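Side-chain contacts in histidinol dehydrogenase (Elizabethkingia anophelis NUHP1, PDB 6AN0), which probably catalyses the final step of histidine biosynthesis, the zinc-dependent, two-stage oxidation of L-histidinol by NAD through L-histidinaldehyde to L-histidine: residues S18-L23 and C320-N325; L145-P150 and S383-D388; Y219-K224 and M236-S241. All blocks are in the same frame, centred on the assembly; numbering follows the deposited sequence.

Contact 1 (S18-L23 and C320-N325); sequences SEWKNL and CIAFSN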
ATOM      1  N   SER A  18     -21.971 -15.099  20.532  1.00 67.63           N
ATOM      2  CA  SER A  18     -21.530 -16.307  19.846  1.00 72.64           C
ATOM      3  C   SER A  18     -22.008 -16.370  18.400  1.00 68.44           C
ATOM      4  O   SER A  18     -21.455 -17.145  17.612  1.00 64.57           O
ATOM      5  CB  SER A  18     -22.017 -17.541  20.605  1.00 75.31           C
ATOM      6  OG  SER A  18     -23.412 -17.473  20.840  1.00 76.39           O
ATOM      7  N   GLU A  19     -23.017 -15.583  18.033  1.00 68.42           N
ATOM      8  CA  GLU A  19     -23.523 -15.573  16.668  1.00 61.28           C
ATOM      9  C   GLU A  19     -22.928 -14.458  15.811  1.00 55.39           C
ATOM     10  O   GLU A  19     -23.143 -14.455  14.593  1.00 51.32           O
ATOM     11  CB  GLU A  19     -25.054 -15.457  16.677  1.00 55.82           C
ATOM     12  N   TRP A  20     -22.174 -13.526  16.403  1.00 48.78           N
ATOM     13  CA  TRP A  20     -21.663 -12.401  15.626  1.00 46.17           C
ATOM     14  C   TRP A  20     -20.745 -12.875  14.506  1.00 42.91           C
ATOM     15  O   TRP A  20     -20.764 -12.315  13.403  1.00 44.41           O
ATOM     16  CB  TRP A  20     -20.932 -11.407  16.527  1.00 49.32           C
ATOM     17  CG  TRP A  20     -21.830 -10.627  17.430  1.00 46.16           C
ATOM     18  CD1 TRP A  20     -23.096 -10.957  17.818  1.00 47.16           C
ATOM     19  CD2 TRP A  20     -21.529  -9.378  18.063  1.00 40.38           C
ATOM     20  NE1 TRP A  20     -23.601  -9.989  18.654  1.00 45.88           N
ATOM     21  CE2 TRP A  20     -22.657  -9.011  18.821  1.00 42.02           C
ATOM     22  CE3 TRP A  20     -20.411  -8.538  18.069  1.00 39.06           C
ATOM     23  CZ2 TRP A  20     -22.701  -7.836  19.571  1.00 41.56           C
ATOM     24  CZ3 TRP A  20     -20.462  -7.367  18.809  1.00 38.81           C
ATOM     25  CH2 TRP A  20     -21.596  -7.031  19.552  1.00 38.33           C
ATOM     26  N   LYS A  21     -19.949 -13.917  14.769  1.00 53.20           N
ATOM     27  CA  LYS A  21     -19.080 -14.481  13.740  1.00 50.19           C
ATOM     28  C   LYS A  21     -19.853 -14.778  12.464  1.00 55.20           C
ATOM     29  O   LYS A  21     -19.339 -14.584  11.355  1.00 55.03           O
ATOM     30  CB  LYS A  21     -18.405 -15.752  14.265  1.00 51.59           C
ATOM     31  N   ASN A  22     -21.103 -15.224  12.597  1.00 52.56           N
ATOM     32  CA  ASN A  22     -21.913 -15.518  11.422  1.00 51.70           C
ATOM     33  C   ASN A  22     -22.582 -14.276  10.850  1.00 48.85           C
ATOM     34  O   ASN A  22     -22.736 -14.167   9.627  1.00 46.54           O
ATOM     35  CB  ASN A  22     -22.961 -16.574  11.771  1.00 55.99           C
ATOM     36  CG  ASN A  22     -22.333 -17.869  12.204  1.00 61.31           C
ATOM     37  OD1 ASN A  22     -22.642 -18.400  13.268  1.00 71.77           O
ATOM     38  ND2 ASN A  22     -21.415 -18.375  11.389  1.00 53.17           N
ATOM     39  N   LEU A  23     -22.966 -13.327  11.699  1.00 47.59           N
ATOM     40  CA  LEU A  23     -23.691 -12.159  11.218  1.00 41.91           C
ATOM     41  C   LEU A  23     -22.805 -11.148  10.498  1.00 37.47           C
ATOM     42  O   LEU A  23     -23.337 -10.276   9.806  1.00 39.75           O
ATOM     43  CB  LEU A  23     -24.417 -11.485  12.381  1.00 42.66           C
ATOM     44  CG  LEU A  23     -25.503 -12.361  13.006  1.00 48.80           C
ATOM     45  CD1 LEU A  23     -26.098 -11.687  14.230  1.00 47.64           C
ATOM     46  CD2 LEU A  23     -26.579 -12.679  11.979  1.00 46.33           C
ATOM     47  N   CYS A 320     -23.179  -1.663  19.273  1.00 25.79           N
ATOM     48  CA  CYS A 320     -23.259  -1.481  17.827  1.00 23.47           C
ATOM     49  C   CYS A 320     -21.891  -1.171  17.234  1.00 27.35           C
ATOM     50  O   CYS A 320     -21.525  -1.714  16.185  1.00 26.41           O
ATOM     51  CB  CYS A 320     -24.247  -0.365  17.485  1.00 21.75           C
ATOM     52  SG  CYS A 320     -25.992  -0.722  17.848  1.00 27.83           S
ATOM     53  N   ILE A 321     -21.131  -0.283  17.886  1.00 28.07           N
ATOM     54  CA  ILE A 321     -19.785   0.057  17.422  1.00 25.23           C
ATOM     55  C   ILE A 321     -18.889  -1.176  17.436  1.00 28.60           C
ATOM     56  O   ILE A 321     -18.091  -1.395  16.514  1.00 26.88           O
ATOM     57  CB  ILE A 321     -19.189   1.184  18.290  1.00 30.87           C
ATOM     58  CG1 ILE A 321     -20.024   2.472  18.190  1.00 30.56           C
ATOM     59  CG2 ILE A 321     -17.726   1.444  17.919  1.00 31.42           C
ATOM     60  CD1 ILE A 321     -19.779   3.261  16.938  1.00 45.27           C
ATOM     61  N   ALA A 322     -18.991  -1.992  18.494  1.00 27.97           N
ATOM     62  CA  ALA A 322     -18.171  -3.196  18.578  1.00 29.51           C
ATOM     63  C   ALA A 322     -18.514  -4.167  17.456  1.00 29.41           C
ATOM     64  O   ALA A 322     -17.618  -4.749  16.839  1.00 27.19           O
ATOM     65  CB  ALA A 322     -18.334  -3.864  19.950  1.00 30.92           C
ATOM     66  N   PHE A 323     -19.806  -4.338  17.156  1.00 28.13           N
ATOM     67  CA  PHE A 323     -20.186  -5.127  15.984  1.00 25.94           C
ATOM     68  C   PHE A 323     -19.604  -4.521  14.713  1.00 27.01           C
ATOM     69  O   PHE A 323     -19.044  -5.233  13.867  1.00 26.02           O
ATOM     70  CB  PHE A 323     -21.709  -5.233  15.888  1.00 25.29           C
ATOM     71  CG  PHE A 323     -22.191  -6.156  14.798  1.00 26.43           C
ATOM     72  CD1 PHE A 323     -22.685  -7.415  15.109  1.00 32.75           C
ATOM     73  CD2 PHE A 323     -22.160  -5.764  13.460  1.00 25.36           C
ATOM     74  CE1 PHE A 323     -23.132  -8.269  14.109  1.00 34.53           C
ATOM     75  CE2 PHE A 323     -22.598  -6.607  12.460  1.00 26.89           C
ATOM     76  CZ  PHE A 323     -23.091  -7.871  12.786  1.00 32.75           C
ATOM     77  N   SER A 324     -19.725  -3.195  14.556  1.00 23.69           N
ATOM     78  CA  SER A 324     -19.225  -2.552  13.343  1.00 25.19           C
ATOM     79  C   SER A 324     -17.722  -2.753  13.190  1.00 23.02           C
ATOM     80  O   SER A 324     -17.222  -2.963  12.077  1.00 23.63           O
ATOM     81  CB  SER A 324     -19.563  -1.055  13.361  1.00 21.63           C
ATOM     82  OG  SER A 324     -19.144  -0.423  12.158  1.00 22.23           O
ATOM     83  N   ASN A 325     -16.983  -2.693  14.302  1.00 20.65           N
ATOM     84  CA  ASN A 325     -15.533  -2.852  14.241  1.00 22.40           C
ATOM     85  C   ASN A 325     -15.144  -4.271  13.831  1.00 32.46           C
ATOM     86  O   ASN A 325     -14.129  -4.466  13.149  1.00 27.15           O
ATOM     87  CB  ASN A 325     -14.904  -2.480  15.590  1.00 23.74           C
ATOM     88  CG  ASN A 325     -14.904  -0.966  15.856  1.00 23.65           C
ATOM     89  OD1 ASN A 325     -14.929  -0.152  14.928  1.00 23.61           O
ATOM     90  ND2 ASN A 325     -14.843  -0.591  17.136  1.00 22.67           N
TER
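The indole of Trp20 is covered on one face by the side chain of Phe323, with the phenyl ring tipped edge-on against it. The two meet as a T-shaped (edge-to-face) pair: the centroids of the Phe323 ring and the six-membered ring of Trp20 are 5.3 Å apart and the planes stand at 63°. Phe323 CD1 is the point of the phenyl edge that reaches the indole, passing 3.7 Å from Trp20 CD2 at the fusion of the two rings. The same face also takes a CH-pi contact, for Phe323 CB sits 4.2 Å from the centroid of the six-membered ring and 24° off its normal. Farther out, the CZ3 corner of the indole reaches the helix backbone, where Trp20 CZ3 comes within 3.5 Å of Phe323 N, and it lies near the methyl of Ala322. Because CG of Phe323 is anti to its backbone N (chi1 -174°), the phenyl ring extends from helix 317-327 toward the short helix 20-23 and reaches past the indole to Leu23. There, Leu23 CB approaches in the plane of the phenyl ring, 3.9 Å from Phe323 CE1, while Leu23 O comes 3.8 Å from Phe323 CZ, also near that plane. Phe323 thus packs between Trp20 and Leu23, with Leu23 at its edge. Leu275 and Ile312, on strands of the parallel sheet, also pack against it. The contact ties the N-terminal segment, just after edge strand 10-13, to the helix that carries the chain from strand 310-313 across to strand 331-335. That long right-handed crossover, over two intervening parallel strands, is characteristic of a Rossmann-like alpha/beta fold.

Contact 2 (L145-P150 and S383-D388); sequences LMLGIP and SGVSLD
The only ring here is the pyrrolidine of Pro150, and it meets the loop 383-388 through its CB, 4.4 Å from Ser386 O; no aromatic face takes part. Pro150 belongs to helix 142-154, the helix of a beta-alpha-beta crossover between the parallel strands 117-132 and 158-163, and the loop lies along this helix before entering strand 391-399. At the proline the helix kinks, since its N has no hydrogen to give to the turn before. The Pro150 carbonyl is then met by a methyl: Leu387 CD1 lies 3.6 Å from Pro150 O. An extended first torsion (chi1 -170°) carries the methyls of Leu387 to the helix, where they also pack on Leu153 and Ala154. Beyond the contact the loop reaches the dimer interface, where Asp388 forms a salt bridge with Lys393 of the second subunit, a residue of the histidine pocket. All the residues that touch are buried, and the contact is van der Waals packing, two of its three approaches being carbon to a carbonyl oxygen. One turn back along the helix, the side chains of Leu147 and Val385 cross at about a right angle, methyl against methyl, with Leu147 CD2 4.0 Å from Val385 CG1.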
ATOM      1  N   LEU A 145     -13.266  11.603 -11.413  1.00 20.16           N
ATOM      2  CA  LEU A 145     -12.840  12.666 -10.497  1.00 19.80           C
ATOM      3  C   LEU A 145     -12.054  12.111  -9.317  1.00 24.61           C
ATOM      4  O   LEU A 145     -11.029  12.682  -8.917  1.00 21.49           O
ATOM      5  CB  LEU A 145     -14.051  13.448  -9.975  1.00 15.95           C
ATOM      6  CG  LEU A 145     -14.874  14.236 -10.988  1.00 24.52           C
ATOM      7  CD1 LEU A 145     -16.067  14.893 -10.295  1.00 27.61           C
ATOM      8  CD2 LEU A 145     -13.998  15.268 -11.696  1.00 25.21           C
ATOM      9  N   MET A 146     -12.528  11.004  -8.738  1.00 19.90           N
ATOM     10  CA  MET A 146     -11.944  10.472  -7.506  1.00 19.53           C
ATOM     11  C   MET A 146     -10.509   9.992  -7.702  1.00 23.90           C
ATOM     12  O   MET A 146      -9.712  10.004  -6.753  1.00 20.85           O
ATOM     13  CB  MET A 146     -12.791   9.305  -6.984  1.00 18.35           C
ATOM     14  CG  MET A 146     -14.206   9.677  -6.556  1.00 22.08           C
ATOM     15  SD  MET A 146     -14.202  10.793  -5.132  1.00 25.61           S
ATOM     16  CE  MET A 146     -15.919  11.337  -5.086  1.00 23.30           C
ATOM     17  N   LEU A 147     -10.178   9.500  -8.890  1.00 19.58           N
ATOM     18  CA  LEU A 147      -8.846   8.969  -9.153  1.00 18.25           C
ATOM     19  C   LEU A 147      -7.979   9.944  -9.927  1.00 19.48           C
ATOM     20  O   LEU A 147      -6.777  10.041  -9.658  1.00 22.14           O
ATOM     21  CB  LEU A 147      -8.942   7.649  -9.927  1.00 21.32           C
ATOM     22  CG  LEU A 147      -9.777   6.585  -9.216  1.00 21.75           C
ATOM     23  CD1 LEU A 147      -9.884   5.334 -10.083  1.00 22.32           C
ATOM     24  CD2 LEU A 147      -9.203   6.225  -7.839  1.00 21.04           C
ATOM     25  N   GLY A 148      -8.584  10.707 -10.839  1.00 19.29           N
ATOM     26  CA  GLY A 148      -7.811  11.642 -11.645  1.00 18.40           C
ATOM     27  C   GLY A 148      -7.334  12.857 -10.865  1.00 20.02           C
ATOM     28  O   GLY A 148      -6.233  13.361 -11.102  1.00 22.04           O
ATOM     29  N   ILE A 149      -8.147  13.354  -9.938  1.00 21.90           N
ATOM     30  CA  ILE A 149      -7.799  14.609  -9.265  1.00 22.79           C
ATOM     31  C   ILE A 149      -6.593  14.403  -8.345  1.00 22.07           C
ATOM     32  O   ILE A 149      -5.642  15.204  -8.404  1.00 23.39           O
ATOM     33  CB  ILE A 149      -9.012  15.207  -8.518  1.00 20.01           C
ATOM     34  CG1 ILE A 149      -9.990  15.822  -9.528  1.00 26.66           C
ATOM     35  CG2 ILE A 149      -8.561  16.292  -7.513  1.00 20.79           C
ATOM     36  CD1 ILE A 149     -11.271  16.407  -8.915  1.00 22.87           C
ATOM     37  N   PRO A 150      -6.558  13.389  -7.476  1.00 18.10           N
ATOM     38  CA  PRO A 150      -5.359  13.249  -6.636  1.00 19.11           C
ATOM     39  C   PRO A 150      -4.119  12.880  -7.437  1.00 17.69           C
ATOM     40  O   PRO A 150      -3.008  13.271  -7.052  1.00 19.30           O
ATOM     41  CB  PRO A 150      -5.744  12.154  -5.624  1.00 20.37           C
ATOM     42  CG  PRO A 150      -6.980  11.515  -6.152  1.00 20.08           C
ATOM     43  CD  PRO A 150      -7.667  12.537  -6.986  1.00 17.91           C
ATOM     44  N   SER A 383      -6.587   1.463   3.370  1.00 19.80           N
ATOM     45  CA  SER A 383      -7.290   2.740   3.382  1.00 20.08           C
ATOM     46  C   SER A 383      -8.009   2.952   2.056  1.00 15.92           C
ATOM     47  O   SER A 383      -7.720   2.300   1.056  1.00 21.76           O
ATOM     48  CB  SER A 383      -6.325   3.923   3.607  1.00 20.14           C
ATOM     49  OG  SER A 383      -5.536   3.763   4.776  1.00 19.94           O
ATOM     50  N   GLY A 384      -8.936   3.902   2.045  1.00 21.32           N
ATOM     51  CA  GLY A 384      -9.434   4.390   0.774  1.00 22.68           C
ATOM     52  C   GLY A 384      -8.345   5.106  -0.001  1.00 20.82           C
ATOM     53  O   GLY A 384      -7.319   5.520   0.551  1.00 21.46           O
ATOM     54  N   VAL A 385      -8.549   5.225  -1.313  1.00 17.89           N
ATOM     55  CA  VAL A 385      -7.603   5.990  -2.125  1.00 21.70           C
ATOM     56  C   VAL A 385      -7.489   7.415  -1.585  1.00 20.96           C
ATOM     57  O   VAL A 385      -8.482   8.027  -1.174  1.00 19.66           O
ATOM     58  CB  VAL A 385      -8.036   5.977  -3.602  1.00 18.96           C
ATOM     59  CG1 VAL A 385      -7.223   6.981  -4.423  1.00 17.63           C
ATOM     60  CG2 VAL A 385      -7.851   4.564  -4.182  1.00 20.46           C
ATOM     61  N   SER A 386      -6.267   7.950  -1.574  1.00 16.12           N
ATOM     62  CA  SER A 386      -6.033   9.338  -1.156  1.00 17.33           C
ATOM     63  C   SER A 386      -4.808   9.860  -1.894  1.00 19.35           C
ATOM     64  O   SER A 386      -4.251   9.187  -2.766  1.00 17.73           O
ATOM     65  CB  SER A 386      -5.854   9.437   0.366  1.00 20.10           C
ATOM     66  OG  SER A 386      -4.592   8.899   0.765  1.00 22.05           O
ATOM     67  N   LEU A 387      -4.379  11.077  -1.550  1.00 17.43           N
ATOM     68  CA  LEU A 387      -3.148  11.585  -2.142  1.00 17.50           C
ATOM     69  C   LEU A 387      -1.986  10.616  -1.910  1.00 16.25           C
ATOM     70  O   LEU A 387      -1.135  10.437  -2.794  1.00 18.36           O
ATOM     71  CB  LEU A 387      -2.822  12.965  -1.561  1.00 20.93           C
ATOM     72  CG  LEU A 387      -1.687  13.679  -2.276  1.00 26.83           C
ATOM     73  CD1 LEU A 387      -2.112  14.061  -3.670  1.00 29.10           C
ATOM     74  CD2 LEU A 387      -1.331  14.907  -1.455  1.00 28.76           C
ATOM     75  N   ASP A 388      -1.950   9.975  -0.726  1.00 16.14           N
ATOM     76  CA  ASP A 388      -0.912   8.998  -0.385  1.00 19.57           C
ATOM     77  C   ASP A 388      -0.798   7.873  -1.410  1.00 21.50           C
ATOM     78  O   ASP A 388       0.265   7.249  -1.531  1.00 19.95           O
ATOM     79  CB  ASP A 388      -1.202   8.331   0.963  1.00 19.33           C
ATOM     80  CG  ASP A 388      -1.385   9.315   2.105  1.00 25.98           C
ATOM     81  OD1 ASP A 388      -1.527  10.529   1.867  1.00 38.76           O
ATOM     82  OD2 ASP A 388      -1.406   8.842   3.259  1.00 30.05           O
TER

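Contact 3 (Y219-K224 and M236-S241); sequences YVTAAK and MPAGPS. With EDO (1,2-ethanediol), chain E.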
ATOM      1  N   TYR A 219     -13.339 -10.423 -13.680  1.00 27.03           N
ATOM      2  CA  TYR A 219     -12.203 -10.601 -14.581  1.00 23.64           C
ATOM      3  C   TYR A 219     -11.185  -9.484 -14.406  1.00 28.04           C
ATOM      4  O   TYR A 219      -9.976  -9.729 -14.420  1.00 23.91           O
ATOM      5  CB  TYR A 219     -12.680 -10.657 -16.027  1.00 25.09           C
ATOM      6  CG  TYR A 219     -13.640 -11.793 -16.248  1.00 34.02           C
ATOM      7  CD1 TYR A 219     -13.177 -13.095 -16.393  1.00 37.19           C
ATOM      8  CD2 TYR A 219     -15.008 -11.573 -16.279  1.00 39.76           C
ATOM      9  CE1 TYR A 219     -14.055 -14.145 -16.569  1.00 46.82           C
ATOM     10  CE2 TYR A 219     -15.895 -12.622 -16.459  1.00 39.66           C
ATOM     11  CZ  TYR A 219     -15.411 -13.903 -16.599  1.00 49.55           C
ATOM     12  OH  TYR A 219     -16.283 -14.954 -16.783  1.00 62.72           O
ATOM     13  N   VAL A 220     -11.659  -8.245 -14.274  1.00 23.19           N
ATOM     14  CA  VAL A 220     -10.748  -7.128 -14.041  1.00 25.55           C
ATOM     15  C   VAL A 220     -10.041  -7.305 -12.705  1.00 25.32           C
ATOM     16  O   VAL A 220      -8.829  -7.066 -12.583  1.00 22.73           O
ATOM     17  CB  VAL A 220     -11.521  -5.794 -14.112  1.00 23.90           C
ATOM     18  CG1 VAL A 220     -10.665  -4.638 -13.573  1.00 26.41           C
ATOM     19  CG2 VAL A 220     -11.979  -5.528 -15.544  1.00 24.77           C
ATOM     20  N   THR A 221     -10.781  -7.769 -11.695  1.00 22.91           N
ATOM     21  CA  THR A 221     -10.211  -7.959 -10.366  1.00 25.58           C
ATOM     22  C   THR A 221      -9.090  -8.994 -10.387  1.00 28.37           C
ATOM     23  O   THR A 221      -8.020  -8.780  -9.803  1.00 25.66           O
ATOM     24  CB  THR A 221     -11.321  -8.370  -9.386  1.00 34.14           C
ATOM     25  OG1 THR A 221     -12.263  -7.297  -9.251  1.00 30.64           O
ATOM     26  CG2 THR A 221     -10.742  -8.696  -8.007  1.00 38.93           C
ATOM     27  N   ALA A 222      -9.328 -10.133 -11.046  1.00 25.46           N
ATOM     28  CA  ALA A 222      -8.299 -11.167 -11.135  1.00 23.89           C
ATOM     29  C   ALA A 222      -7.104 -10.673 -11.941  1.00 23.67           C
ATOM     30  O   ALA A 222      -5.949 -10.974 -11.610  1.00 23.92           O
ATOM     31  CB  ALA A 222      -8.883 -12.443 -11.750  1.00 24.51           C
ATOM     32  N   ALA A 223      -7.360  -9.893 -12.993  1.00 21.37           N
ATOM     33  CA  ALA A 223      -6.263  -9.398 -13.813  1.00 23.56           C
ATOM     34  C   ALA A 223      -5.374  -8.458 -13.016  1.00 21.04           C
ATOM     35  O   ALA A 223      -4.144  -8.541 -13.102  1.00 21.43           O
ATOM     36  CB  ALA A 223      -6.797  -8.695 -15.065  1.00 24.18           C
ATOM     37  N   LYS A 224      -5.978  -7.564 -12.225  1.00 20.70           N
ATOM     38  CA  LYS A 224      -5.185  -6.665 -11.394  1.00 21.07           C
ATOM     39  C   LYS A 224      -4.380  -7.446 -10.364  1.00 24.74           C
ATOM     40  O   LYS A 224      -3.214  -7.120 -10.094  1.00 20.35           O
ATOM     41  CB  LYS A 224      -6.096  -5.646 -10.705  1.00 19.33           C
ATOM     42  CG  LYS A 224      -6.604  -4.543 -11.631  1.00 22.52           C
ATOM     43  CD  LYS A 224      -7.657  -3.670 -10.938  1.00 23.91           C
ATOM     44  CE  LYS A 224      -7.044  -2.835  -9.817  1.00 24.61           C
ATOM     45  NZ  LYS A 224      -8.082  -2.050  -9.085  1.00 22.78           N
ATOM     46  N   MET A 236      -5.953  -1.368  -4.390  1.00 24.43           N
ATOM     47  CA  MET A 236      -6.406  -2.181  -3.268  1.00 27.87           C
ATOM     48  C   MET A 236      -7.149  -3.393  -3.817  1.00 27.52           C
ATOM     49  O   MET A 236      -7.507  -3.395  -5.000  1.00 28.70           O
ATOM     50  CB  MET A 236      -7.327  -1.367  -2.371  1.00 31.93           C
ATOM     51  CG  MET A 236      -8.610  -1.022  -3.074  1.00 36.76           C
ATOM     52  SD  MET A 236      -9.603   0.076  -2.062  1.00 35.31           S
ATOM     53  CE  MET A 236      -8.615   1.559  -2.117  1.00 23.70           C
ATOM     54  N   PRO A 237      -7.420  -4.416  -3.000  1.00 37.14           N
ATOM     55  CA  PRO A 237      -8.267  -5.524  -3.457  1.00 30.14           C
ATOM     56  C   PRO A 237      -9.713  -5.085  -3.636  1.00 38.10           C
ATOM     57  O   PRO A 237     -10.158  -4.070  -3.100  1.00 29.87           O
ATOM     58  CB  PRO A 237      -8.149  -6.562  -2.334  1.00 32.01           C
ATOM     59  CG  PRO A 237      -7.022  -6.113  -1.482  1.00 30.10           C
ATOM     60  CD  PRO A 237      -6.936  -4.638  -1.626  1.00 35.41           C
ATOM     61  N   ALA A 238     -10.463  -5.889  -4.383  1.00 36.75           N
ATOM     62  CA  ALA A 238     -11.806  -5.507  -4.797  1.00 45.48           C
ATOM     63  C   ALA A 238     -12.875  -6.382  -4.141  1.00 46.75           C
ATOM     64  O   ALA A 238     -12.596  -7.424  -3.534  1.00 46.59           O
ATOM     65  CB  ALA A 238     -11.932  -5.564  -6.324  1.00 46.52           C
ATOM     66  N   GLY A 239     -14.121  -5.918  -4.270  1.00 36.43           N
ATOM     67  CA  GLY A 239     -15.299  -6.651  -3.859  1.00 35.12           C
ATOM     68  C   GLY A 239     -16.544  -5.786  -4.003  1.00 33.94           C
ATOM     69  O   GLY A 239     -16.462  -4.612  -4.384  1.00 30.43           O
ATOM     70  N   PRO A 240     -17.721  -6.340  -3.695  1.00 32.23           N
ATOM     71  CA  PRO A 240     -18.957  -5.550  -3.809  1.00 28.16           C
ATOM     72  C   PRO A 240     -19.057  -4.495  -2.710  1.00 25.35           C
ATOM     73  O   PRO A 240     -18.501  -4.642  -1.621  1.00 30.17           O
ATOM     74  CB  PRO A 240     -20.071  -6.597  -3.665  1.00 34.06           C
ATOM     75  CG  PRO A 240     -19.382  -7.955  -3.746  1.00 46.41           C
ATOM     76  CD  PRO A 240     -17.978  -7.728  -3.277  1.00 34.73           C
ATOM     77  N   SER A 241     -19.796  -3.431  -3.007  1.00 28.76           N
ATOM     78  CA  SER A 241     -19.909  -2.325  -2.068  1.00 30.18           C
ATOM     79  C   SER A 241     -20.901  -2.651  -0.957  1.00 30.63           C
ATOM     80  O   SER A 241     -21.704  -3.584  -1.053  1.00 28.89           O
ATOM     81  CB  SER A 241     -20.317  -1.047  -2.793  1.00 34.69           C
ATOM     82  OG  SER A 241     -21.469  -1.271  -3.578  1.00 44.78           O
TER
HETATM   83  C1  EDO E 504     -16.471  -8.844  -6.724  1.00 70.13           C
HETATM   84  O1  EDO E 504     -16.937  -9.642  -7.822  1.00 71.53           O
HETATM   85  C2  EDO E 504     -15.709  -7.642  -7.268  1.00 65.72           C
HETATM   86  O2  EDO E 504     -14.964  -8.055  -8.419  1.00 64.48           O
HETATM   87  O   HOH W   1      -8.399  -4.674  -7.285  1.00 44.11           O
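Thr221 CB points from helix 218-227 toward the loop 236-241, standing 4.2 Å from Ala238 CB. Its two branches then straddle that methyl: Thr221 CG2 is 3.7 Å from Ala238 CB, and Thr221 OG1 comes still nearer, 3.4 Å from the same atom. With OG1 beside the backbone N (chi1 -65°), the hydroxyl can give its hydrogen to Asn217 O, just before the start of the helix, and it accepts a hydrogen bond from O2 of a bound 1,2-ethanediol at an O2-OG1 distance of 2.9 Å. That small diol, probably left from crystallisation, lies against Gly239 and Pro240, its C2 lying 3.6 Å from Gly239 CA.

One turn further along the helix, Lys224 extends toward the same loop and reaches it through water. A water molecule donates to Met236 O at 2.8 Å and accepts a longer, weak bond from Lys224 NZ. The ammonium group is held more firmly by Gly214 O and by a salt bridge to Asp235, so the water adds a looser link from an already fixed charge to the backbone. Helix 218-227 makes the beta-alpha-beta crossover between the parallel strands 211-213 and 233-234. Loop 236-241 then leaves that sheet and leads into strand 242-247 of the six-stranded parallel sheet. It ends at Ser241, a predicted substrate-binding residue whose OG bonds to Gln263. Thr221 and Lys224 thus pack against the connection between two Rossmann-like sheets, at the approach to the probable active site.

Contact 2 is the most buried of the three and lies near the middle of the chain; contacts 1 and 3 are only partly buried, and contact 1 is the most peripheral, at about 24 Å between its centre and that of the chain. Contacts 2 and 3 both rest on crossover helices of the mixed sheet, and their loops touch, Met236 CE packing 3.7 Å from Val385 CG2. Contact 1 belongs to the six-stranded parallel sheet, about 25 Å between centres from contact 3. Chemistry follows place: a T-shaped aromatic pair in the helical layer beside the sheet in contact 1, aliphatic packing in contact 2, and methyl packing with one weak water bridge in contact 3, near the predicted substrate site.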